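Local coordinates for putative isochorismatase (Burkholderia xenovorans, PDB 3OQP), which is a putative isochorismatase, probably a hydrolase related to the nicotinamidases, although its natural substrate is not established, at residues V114-H120 / A143-Y149; I127-H132 / L169-F173. All coordinates share one frame. Residues are numbered along the deposited sequence.

Contact 1 of 2, residues V114-H120 / A143-Y149; sequences VTGYMTH and ATGSVPY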
loop_
_atom_site.group_PDB
_atom_site.type_symbol
_atom_site.label_atom_id
_atom_site.label_comp_id
_atom_site.label_asym_id
_atom_site.label_seq_id
_atom_site.Cartn_x
_atom_site.Cartn_y
_atom_site.Cartn_z
ATOM N N VAL A 114 9.598 10.282 3.850
ATOM C CA VAL A 114 9.942 8.868 3.962
ATOM C C VAL A 114 11.137 8.530 3.071
ATOM O O VAL A 114 11.180 8.825 1.852
ATOM C CB VAL A 114 8.746 8.012 3.564
ATOM C CG1 VAL A 114 9.096 6.512 3.512
ATOM C CG2 VAL A 114 7.618 8.261 4.560
ATOM N N THR A 115 12.106 7.862 3.693
ATOM C CA THR A 115 13.248 7.247 3.054
ATOM C C THR A 115 13.426 5.839 3.684
ATOM O O THR A 115 12.860 5.522 4.758
ATOM C CB THR A 115 14.546 8.074 3.268
ATOM O OG1 THR A 115 14.879 8.086 4.673
ATOM C CG2 THR A 115 14.400 9.469 2.675
ATOM N N GLY A 116 14.229 5.052 3.034
ATOM C CA GLY A 116 14.549 3.728 3.486
ATOM C C GLY A 116 13.747 2.666 2.740
ATOM O O GLY A 116 13.222 2.903 1.658
ATOM N N TYR A 117 13.752 1.475 3.310
ATOM C CA TYR A 117 13.353 0.264 2.626
ATOM C C TYR A 117 12.316 -0.534 3.399
ATOM O O TYR A 117 12.299 -0.523 4.626
ATOM C CB TYR A 117 14.587 -0.653 2.456
ATOM C CG TYR A 117 15.816 0.034 1.867
ATOM C CD1 TYR A 117 15.795 0.647 0.630
ATOM C CD2 TYR A 117 16.978 0.132 2.611
ATOM C CE1 TYR A 117 16.949 1.302 0.141
ATOM C CE2 TYR A 117 18.136 0.733 2.122
ATOM C CZ TYR A 117 18.115 1.338 0.876
ATOM O OH TYR A 117 19.271 1.994 0.455
HETATM N N MSE A 118 11.490 -1.340 2.716
HETATM C CA MSE A 118 11.344 -1.366 1.274
HETATM C C MSE A 118 10.185 -0.465 0.857
HETATM O O MSE A 118 9.182 -0.320 1.545
HETATM C CB MSE A 118 11.014 -2.730 0.750
HETATM C CG MSE A 118 12.139 -3.684 1.058
HETATM SE SE MSE A 118 11.786 -5.600 0.530
HETATM C CE MSE A 118 10.655 -5.994 1.897
ATOM N N THR A 119 10.278 0.082 -0.351
ATOM C CA THR A 119 9.258 0.943 -1.033
ATOM C C THR A 119 7.830 0.387 -0.807
ATOM O O THR A 119 6.918 1.073 -0.341
ATOM C CB THR A 119 9.515 1.068 -2.515
ATOM O OG1 THR A 119 10.723 1.803 -2.640
ATOM C CG2 THR A 119 8.362 1.760 -3.169
ATOM N N HIS A 120 7.660 -0.881 -1.143
ATOM C CA HIS A 120 6.378 -1.568 -1.235
ATOM C C HIS A 120 5.871 -2.249 0.034
ATOM O O HIS A 120 4.786 -2.832 -0.025
ATOM C CB HIS A 120 6.502 -2.572 -2.386
ATOM C CG HIS A 120 7.566 -3.560 -2.127
ATOM N ND1 HIS A 120 8.883 -3.318 -2.471
ATOM C CD2 HIS A 120 7.525 -4.758 -1.515
ATOM C CE1 HIS A 120 9.615 -4.336 -1.993
ATOM N NE2 HIS A 120 8.803 -5.232 -1.436
ATOM N N ALA A 143 15.916 7.497 -2.565
ATOM C CA ALA A 143 16.400 7.181 -1.231
ATOM C C ALA A 143 15.594 6.060 -0.607
ATOM O O ALA A 143 15.574 5.914 0.617
ATOM C CB ALA A 143 16.398 8.431 -0.386
ATOM N N THR A 144 15.044 5.237 -1.466
ATOM C CA THR A 144 14.167 4.123 -1.153
ATOM C C THR A 144 14.486 2.955 -2.096
ATOM O O THR A 144 15.407 3.053 -2.894
ATOM C CB THR A 144 12.713 4.545 -1.229
ATOM O OG1 THR A 144 12.448 5.130 -2.509
ATOM C CG2 THR A 144 12.383 5.588 -0.143
ATOM N N GLY A 145 13.733 1.871 -2.089
ATOM C CA GLY A 145 13.942 0.813 -3.065
ATOM C C GLY A 145 13.227 -0.488 -2.775
ATOM O O GLY A 145 12.673 -0.677 -1.653
ATOM N N SER A 146 13.280 -1.366 -3.776
ATOM C CA SER A 146 12.574 -2.640 -3.789
ATOM C C SER A 146 13.487 -3.786 -4.173
ATOM O O SER A 146 14.663 -3.584 -4.520
ATOM C CB SER A 146 11.366 -2.606 -4.757
ATOM O OG SER A 146 10.389 -1.652 -4.358
ATOM N N VAL A 147 12.928 -4.979 -4.031
ATOM C CA VAL A 147 13.555 -6.265 -4.384
ATOM C C VAL A 147 12.556 -6.905 -5.365
ATOM O O VAL A 147 11.388 -6.578 -5.357
ATOM C CB VAL A 147 13.765 -7.192 -3.156
ATOM C CG1 VAL A 147 14.563 -6.440 -2.096
ATOM C CG2 VAL A 147 12.453 -7.741 -2.589
ATOM N N PRO A 148 12.996 -7.863 -6.203
ATOM C CA PRO A 148 12.045 -8.597 -7.076
ATOM C C PRO A 148 11.354 -9.706 -6.253
ATOM O O PRO A 148 11.896 -10.224 -5.258
ATOM C CB PRO A 148 12.947 -9.172 -8.162
ATOM C CG PRO A 148 14.207 -9.469 -7.396
ATOM C CD PRO A 148 14.384 -8.238 -6.485
ATOM N N TYR A 149 10.154 -10.079 -6.681
ATOM C CA TYR A 149 9.384 -11.122 -6.032
ATOM C C TYR A 149 8.766 -12.036 -7.122
ATOM O O TYR A 149 8.312 -11.564 -8.191
ATOM C CB TYR A 149 8.161 -10.559 -5.292
ATOM C CG TYR A 149 8.401 -9.829 -3.998
ATOM C CD1 TYR A 149 9.422 -10.134 -3.148
ATOM C CD2 TYR A 149 7.450 -8.946 -3.539
ATOM C CE1 TYR A 149 9.559 -9.501 -1.916
ATOM C CE2 TYR A 149 7.569 -8.299 -2.288
ATOM C CZ TYR A 149 8.632 -8.586 -1.485
ATOM O OH TYR A 149 8.760 -7.908 -0.295
#
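Start at the end of strand 111-115, where the chain turns a corner at Gly116 and then runs alongside residues 143-149. Two backbone hydrogen bonds tie the segments together: Gly116 N gives to Ala143 O (2.9 Å) and Thr119 N to Gly145 O (2.8 Å), both nearly straight. Gly145 O also receives the CA-H of Met118, at 3.3 Å from Met118 CA, and Gly116 O lies 3.2 Å from Thr144 CA in a second CA-H...O contact. Gly116 and Gly145 both have backbone angles at which a CB would press on the preceding carbonyl oxygen. The edge of the Tyr117 ring lies over the backbone at Gly145, with Tyr117 CD1 3.6 Å from Gly145 N.

The His120 ring is held at both nitrogens. ND1 pairs with Ser146 OG at 2.9 Å, and NE2 donates to Tyr149 OH at 2.9 Å. The selenium of Met118, a selenomethionine, rests 3.8 Å from Val147 CG2. The other polar side chains find partners beyond the two segments: Thr115 OG1 on Ile10 O, Tyr117 OH on Ser33, Thr119 OG1 on His162 and Thr144 OG1 on Leu140 O. Val147 N and O are buried without a partner.

A cis peptide precedes Met118, whose N bonds to the 3-sulfinoalanine at position 122, an oxidised form of Cys122. A cis peptide a few residues before the cysteine is a recurring feature of isochorismatase-like hydrolases, in which that cysteine is the nucleophile, probably as here, so this bonding probably fixes the backbone of the active-site loop.

Contact 2 of 2, residues I127-H132 / L169-F173; sequences INHAVH and LQSRF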
loop_
_atom_site.group_PDB
_atom_site.type_symbol
_atom_site.label_atom_id
_atom_site.label_comp_id
_atom_site.label_asym_id
_atom_site.label_seq_id
_atom_site.Cartn_x
_atom_site.Cartn_y
_atom_site.Cartn_z
ATOM N N ILE A 127 3.378 4.952 5.175
ATOM C CA ILE A 127 2.706 6.036 4.480
ATOM C C ILE A 127 1.179 5.905 4.555
ATOM O O ILE A 127 0.480 6.902 4.791
ATOM C CB ILE A 127 3.160 6.055 3.016
ATOM C CG1 ILE A 127 4.639 6.486 3.002
ATOM C CG2 ILE A 127 2.271 6.960 2.159
ATOM C CD1 ILE A 127 5.297 6.333 1.597
ATOM N N ASN A 128 0.641 4.696 4.395
ATOM C CA ASN A 128 -0.800 4.482 4.427
ATOM C C ASN A 128 -1.361 4.928 5.770
ATOM O O ASN A 128 -2.370 5.653 5.824
ATOM C CB ASN A 128 -1.157 2.997 4.213
ATOM C CG ASN A 128 -2.679 2.754 4.229
ATOM O OD1 ASN A 128 -3.319 3.360 3.434
ATOM N ND2 ASN A 128 -3.246 1.900 5.151
ATOM N N HIS A 129 -0.686 4.562 6.859
ATOM C CA HIS A 129 -1.110 4.979 8.183
ATOM C C HIS A 129 -1.024 6.501 8.303
ATOM O O HIS A 129 -1.944 7.154 8.808
ATOM C CB HIS A 129 -0.288 4.278 9.261
ATOM C CG HIS A 129 -0.793 2.917 9.602
ATOM N ND1 HIS A 129 0.047 1.877 9.945
ATOM C CD2 HIS A 129 -2.054 2.453 9.768
ATOM C CE1 HIS A 129 -0.683 0.820 10.241
ATOM N NE2 HIS A 129 -1.958 1.138 10.161
ATOM N N ALA A 130 0.108 7.063 7.900
ATOM C CA ALA A 130 0.283 8.519 7.993
ATOM C C ALA A 130 -0.801 9.311 7.292
ATOM O O ALA A 130 -1.379 10.236 7.881
ATOM C CB ALA A 130 1.675 8.958 7.461
ATOM N N VAL A 131 -1.073 8.936 6.040
ATOM C CA VAL A 131 -2.097 9.647 5.245
ATOM C C VAL A 131 -3.469 9.589 5.938
ATOM O O VAL A 131 -4.170 10.589 6.022
ATOM C CB VAL A 131 -2.191 9.073 3.792
ATOM C CG1 VAL A 131 -3.470 9.595 3.058
ATOM C CG2 VAL A 131 -0.884 9.364 3.079
ATOM N N HIS A 132 -3.854 8.410 6.405
ATOM C CA HIS A 132 -5.185 8.257 6.991
ATOM C C HIS A 132 -5.270 8.838 8.398
ATOM O O HIS A 132 -6.385 8.993 8.926
ATOM C CB HIS A 132 -5.608 6.786 6.962
ATOM C CG HIS A 132 -5.948 6.307 5.606
ATOM N ND1 HIS A 132 -5.017 5.757 4.752
ATOM C CD2 HIS A 132 -7.129 6.299 4.950
ATOM C CE1 HIS A 132 -5.621 5.456 3.624
ATOM N NE2 HIS A 132 -6.902 5.752 3.727
ATOM N N LEU A 169 1.897 6.219 -5.457
ATOM C CA LEU A 169 2.050 7.164 -4.340
ATOM C C LEU A 169 1.788 8.585 -4.834
ATOM O O LEU A 169 1.084 9.367 -4.194
ATOM C CB LEU A 169 3.413 7.067 -3.734
ATOM C CG LEU A 169 3.614 5.841 -2.833
ATOM C CD1 LEU A 169 5.121 5.756 -2.529
ATOM C CD2 LEU A 169 2.810 5.849 -1.552
ATOM N N GLN A 170 2.406 8.950 -5.947
ATOM C CA GLN A 170 2.239 10.311 -6.509
ATOM C C GLN A 170 0.797 10.621 -6.842
ATOM O O GLN A 170 0.371 11.785 -6.757
ATOM C CB GLN A 170 3.181 10.533 -7.679
ATOM C CG GLN A 170 3.093 11.897 -8.302
ATOM C CD GLN A 170 3.581 13.025 -7.424
ATOM O OE1 GLN A 170 4.158 12.786 -6.385
ATOM N NE2 GLN A 170 3.346 14.258 -7.826
ATOM N N SER A 171 0.029 9.616 -7.212
ATOM C CA SER A 171 -1.381 9.823 -7.610
ATOM C C SER A 171 -2.284 10.185 -6.448
ATOM O O SER A 171 -3.385 10.703 -6.728
ATOM C CB SER A 171 -1.987 8.598 -8.282
ATOM O OG SER A 171 -2.205 7.555 -7.314
ATOM N N ARG A 172 -1.908 9.910 -5.209
ATOM C CA ARG A 172 -2.839 10.061 -4.127
ATOM C C ARG A 172 -2.231 10.207 -2.740
ATOM O O ARG A 172 -2.815 10.906 -1.912
ATOM C CB ARG A 172 -3.776 8.835 -4.152
ATOM C CG ARG A 172 -4.767 8.765 -2.989
ATOM C CD ARG A 172 -5.781 9.925 -3.126
ATOM N NE ARG A 172 -6.733 10.034 -1.998
ATOM C CZ ARG A 172 -6.482 10.621 -0.824
ATOM N NH1 ARG A 172 -5.274 11.103 -0.509
ATOM N NH2 ARG A 172 -7.440 10.720 0.085
ATOM N N PHE A 173 -1.124 9.507 -2.452
ATOM C CA PHE A 173 -0.699 9.362 -1.086
ATOM C C PHE A 173 0.445 10.273 -0.635
ATOM O O PHE A 173 0.551 10.569 0.550
ATOM C CB PHE A 173 -0.293 7.900 -0.821
ATOM C CG PHE A 173 -1.420 6.922 -1.010
ATOM C CD1 PHE A 173 -2.269 6.684 0.018
ATOM C CD2 PHE A 173 -1.704 6.320 -2.237
ATOM C CE1 PHE A 173 -3.354 5.837 -0.133
ATOM C CE2 PHE A 173 -2.750 5.470 -2.387
ATOM C CZ PHE A 173 -3.585 5.232 -1.332
#
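Apolar packing does most of the work between residues 127-132 and 169-173, the C-terminal parts of two helices. Ile127 CG2 sits 3.9 Å from Leu169 CD2 and 4.0 Å from Phe173 CB, so one methyl group touches both residues. One turn further on, Val131 CG2 reaches Phe173 CB at 4.2 Å. The short-segment axes come no closer than 12.0 Å, their N-to-C directions 33° apart; it is side chains that bridge the gap, chiefly Phe173, which has the largest area covered here.

A close methyl-to-carbonyl contact stands apart from this packing, Val131 CG2 lying 3.1 Å from Phe173 O. Looser contacts meet one corner of the Phe173 ring: His132 CE1 approaches its edge, 4.4 Å from Phe173 CE1, and Asn128 OD1 is 4.3 Å from that same Phe173 CE1. Away from the ring, Val131 CG1 lies 4.3 Å from Arg172 NH1.

No hydrogen bond crosses between the segments. Within the first, His132 ND1 donates to Asn128 O (2.9 Å), which orients the imidazole; in the second, Phe173 N bonds to Leu169 O at 2.8 Å. The outer polar ends look to the second subunit, where Asn128 OD1 meets Ser125 and His132 NE2 meets the backbone N of Ser93.

Helices 124-132 and 158-173 pack against strand 136-140, Ile127 and Val131 on Val137 and Leu169 on Phe139. Ile127 also reaches Val114 of strand 111-115, while Arg172 touches Ile197 of helix 197-208.

Overall arrangement
The centres of contacts 1 and 2 lie about 15 Å apart, but they meet where Val114 CG2 packs on Ile127 CG1 at 3.8 Å. Their segments alternate along the chain: 114-120, 127-132, 143-149, 169-173. Strand 111-115, helix 124-132 and strand 136-140 thus form a beta-alpha-beta unit of the six-stranded parallel sheet, with helix 158-173 following before the edge strand 175-177. Contact 1 joins the loops beyond the C-terminal ends of strands 111-115 and 136-140, the usual place for an active site in such an alpha/beta fold. Contact 2 packs the helices covering one side of that sheet. Both touch the second subunit, so the probable active-site loop lies close to the subunit interface.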